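PDB 3L7V: YrdC-like domain-containing protein from Streptococcus mutans, which is of unproven function but may bind double-stranded RNA and take part in tRNA modification. Local coordinates for residues G93-G98 against S159-K164. Residues are numbered along the deposited sequence; the frame is centred on the assembly and turned at random.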
ATOM      1  N   GLY A  93       1.825   9.088  -0.430  1.00 33.80           N
ATOM      2  CA  GLY A  93       0.907   7.965  -0.282  1.00 32.82           C
ATOM      3  C   GLY A  93       1.394   6.768  -1.100  1.00 34.76           C
ATOM      4  O   GLY A  93       2.251   6.911  -1.979  1.00 31.75           O
ATOM      5  N   VAL A  94       0.843   5.588  -0.818  1.00 33.02           N
ATOM      6  CA  VAL A  94       1.239   4.342  -1.487  1.00 22.60           C
ATOM      7  C   VAL A  94       0.230   3.924  -2.564  1.00 25.20           C
ATOM      8  O   VAL A  94      -0.930   4.358  -2.533  1.00 22.26           O
ATOM      9  CB  VAL A  94       1.341   3.199  -0.462  1.00 22.82           C
ATOM     10  CG1 VAL A  94       2.152   3.643   0.754  1.00 19.45           C
ATOM     11  CG2 VAL A  94      -0.043   2.750  -0.036  1.00 17.98           C
ATOM     12  N   VAL A  95       0.665   3.084  -3.508  1.00 23.88           N
ATOM     13  CA  VAL A  95      -0.218   2.554  -4.562  1.00 20.30           C
ATOM     14  C   VAL A  95      -0.824   1.179  -4.210  1.00 19.68           C
ATOM     15  O   VAL A  95      -0.097   0.203  -4.023  1.00 21.23           O
ATOM     16  CB  VAL A  95       0.512   2.452  -5.928  1.00 18.09           C
ATOM     17  CG1 VAL A  95      -0.443   1.981  -7.007  1.00 25.61           C
ATOM     18  CG2 VAL A  95       1.129   3.779  -6.320  1.00 12.41           C
ATOM     19  N   LEU A  96      -2.151   1.104  -4.123  1.00 19.48           N
ATOM     20  CA  LEU A  96      -2.843  -0.149  -3.766  1.00 25.42           C
ATOM     21  C   LEU A  96      -3.185  -1.000  -5.004  1.00 26.52           C
ATOM     22  O   LEU A  96      -4.054  -0.616  -5.787  1.00 17.05           O
ATOM     23  CB  LEU A  96      -4.138   0.143  -2.987  1.00 18.74           C
ATOM     24  CG  LEU A  96      -4.090   0.860  -1.629  1.00 19.27           C
ATOM     25  CD1 LEU A  96      -5.497   1.201  -1.156  1.00 17.98           C
ATOM     26  CD2 LEU A  96      -3.359   0.035  -0.577  1.00 17.63           C
ATOM     27  N   CYS A  97      -2.516  -2.147  -5.161  1.00 28.03           N
ATOM     28  CA  CYS A  97      -2.700  -3.029  -6.333  1.00 29.93           C
ATOM     29  C   CYS A  97      -3.783  -4.104  -6.116  1.00 27.74           C
ATOM     30  O   CYS A  97      -3.747  -4.850  -5.138  1.00 30.15           O
ATOM     31  CB  CYS A  97      -1.360  -3.697  -6.744  1.00 11.78           C
ATOM     32  SG  CYS A  97      -0.067  -2.554  -7.382  1.00 30.16           S
ATOM     33  N   GLY A  98      -4.729  -4.191  -7.045  1.00 23.35           N
ATOM     34  CA  GLY A  98      -5.820  -5.148  -6.956  1.00 22.08           C
ATOM     35  C   GLY A  98      -5.564  -6.442  -7.728  1.00 26.81           C
ATOM     36  O   GLY A  98      -6.391  -7.368  -7.701  1.00 21.84           O
ATOM     37  N   SER A 159       7.521   4.775  -6.193  1.00 23.19           N
ATOM     38  CA  SER A 159       6.387   4.620  -5.263  1.00 18.23           C
ATOM     39  C   SER A 159       6.481   3.298  -4.502  1.00 22.39           C
ATOM     40  O   SER A 159       7.276   2.418  -4.876  1.00 15.28           O
ATOM     41  CB  SER A 159       5.036   4.662  -5.991  1.00 19.01           C
ATOM     42  OG  SER A 159       4.830   5.869  -6.710  1.00 22.32           O
ATOM     43  N   CYS A 160       5.677   3.166  -3.440  1.00 19.06           N
ATOM     44  CA  CYS A 160       5.503   1.889  -2.742  1.00 16.50           C
ATOM     45  C   CYS A 160       4.260   1.158  -3.270  1.00 23.55           C
ATOM     46  O   CYS A 160       3.141   1.643  -3.094  1.00 25.94           O
ATOM     47  CB  CYS A 160       5.373   2.095  -1.221  1.00 13.06           C
ATOM     48  SG  CYS A 160       5.197   0.530  -0.260  1.00 25.57           S
ATOM     49  N   PHE A 161       4.462  -0.002  -3.903  1.00 17.62           N
ATOM     50  CA  PHE A 161       3.360  -0.809  -4.453  1.00 21.49           C
ATOM     51  C   PHE A 161       3.001  -1.970  -3.500  1.00 22.64           C
ATOM     52  O   PHE A 161       3.861  -2.785  -3.167  1.00 26.59           O
ATOM     53  CB  PHE A 161       3.738  -1.373  -5.844  1.00 18.21           C
ATOM     54  CG  PHE A 161       3.850  -0.327  -6.936  1.00 12.73           C
ATOM     55  CD1 PHE A 161       2.771  -0.046  -7.767  1.00 10.85           C
ATOM     56  CD2 PHE A 161       5.036   0.363  -7.135  1.00  9.17           C
ATOM     57  CE1 PHE A 161       2.873   0.904  -8.762  1.00 17.54           C
ATOM     58  CE2 PHE A 161       5.143   1.323  -8.128  1.00 18.87           C
ATOM     59  CZ  PHE A 161       4.059   1.593  -8.945  1.00 21.61           C
ATOM     60  N   VAL A 162       1.738  -2.064  -3.088  1.00 17.25           N
ATOM     61  CA  VAL A 162       1.320  -3.010  -2.038  1.00 13.51           C
ATOM     62  C   VAL A 162       0.284  -4.008  -2.538  1.00 17.87           C
ATOM     63  O   VAL A 162      -0.621  -3.616  -3.262  1.00 17.68           O
ATOM     64  CB  VAL A 162       0.664  -2.253  -0.855  1.00 22.19           C
ATOM     65  CG1 VAL A 162       0.398  -3.192   0.292  1.00 18.22           C
ATOM     66  CG2 VAL A 162       1.538  -1.107  -0.404  1.00 21.98           C
ATOM     67  N   ILE A 163       0.402  -5.277  -2.126  1.00 18.62           N
ATOM     68  CA  ILE A 163      -0.593  -6.328  -2.417  1.00 14.76           C
ATOM     69  C   ILE A 163      -1.100  -7.010  -1.140  1.00 13.39           C
ATOM     70  O   ILE A 163      -0.449  -6.940  -0.107  1.00 18.86           O
ATOM     71  CB  ILE A 163      -0.006  -7.489  -3.300  1.00 19.19           C
ATOM     72  CG1 ILE A 163       1.292  -8.037  -2.677  1.00 10.26           C
ATOM     73  CG2 ILE A 163       0.185  -7.058  -4.747  1.00 16.11           C
ATOM     74  CD1 ILE A 163       1.802  -9.336  -3.284  1.00 13.95           C
ATOM     75  N   LYS A 164      -2.247  -7.692  -1.236  1.00 15.48           N
ATOM     76  CA  LYS A 164      -2.818  -8.520  -0.153  1.00 15.55           C
ATOM     77  C   LYS A 164      -2.909  -7.815   1.201  1.00 21.56           C
ATOM     78  O   LYS A 164      -2.608  -8.397   2.240  1.00 19.40           O
ATOM     79  CB  LYS A 164      -2.070  -9.865  -0.003  1.00 12.73           C
ATOM     80  CG  LYS A 164      -2.161 -10.795  -1.221  1.00 20.23           C
ATOM     81  CD  LYS A 164      -3.615 -11.177  -1.553  1.00 21.43           C
ATOM     82  CE  LYS A 164      -3.716 -11.940  -2.882  1.00 21.64           C
ATOM     83  NZ  LYS A 164      -5.126 -12.382  -3.143  1.00 24.02           N
TER
HETATM   84  O   HOH W   1      -4.034  -7.277  -3.520  1.00 24.40           O
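Val-95 and Phe-161 stand side by side on one face of two adjacent parallel strands, 94-96 and 158-163. Val-95 CB lies 3.8 Å from Phe-161 CD1. Val-95 CG1, anti to the backbone N (chi1 -177°), rests against Phe-161 CD1 and CE1, while Val-95 CG2 lies over one face of that ring and also reaches Ser-159 CB. Cys-97 meets the same ring differently. Its SG sits at the ring edge, in plane, 3.8 Å from Phe-161 CD1, a sulfur-aromatic contact. Cys-97 CB also packs on Ile-163 CG2. On the other face of the sheet, Val-94 touches Val-162 methyl to methyl, CG2 to CG2 at 4.2 Å, and Val-94 CG1 leans on Cys-160 CB.

Three backbone hydrogen bonds fix the register: Val-95 N to Cys-160 O, Val-162 N to Val-95 O and Cys-97 N to Val-162 O. Past the last one, a water links Cys-97 O to Lys-164 N.

The pair lies near the centre of the chain, as parallel neighbours in the mixed sheet of the YrdC-like domain. Strand 185-188 flanks 94-96, and strand 127-132 flanks 158-163. Leu-103 and Leu-106 of helix 100-106 pack against Phe-161, and helix 111-123 packs on Ile-163.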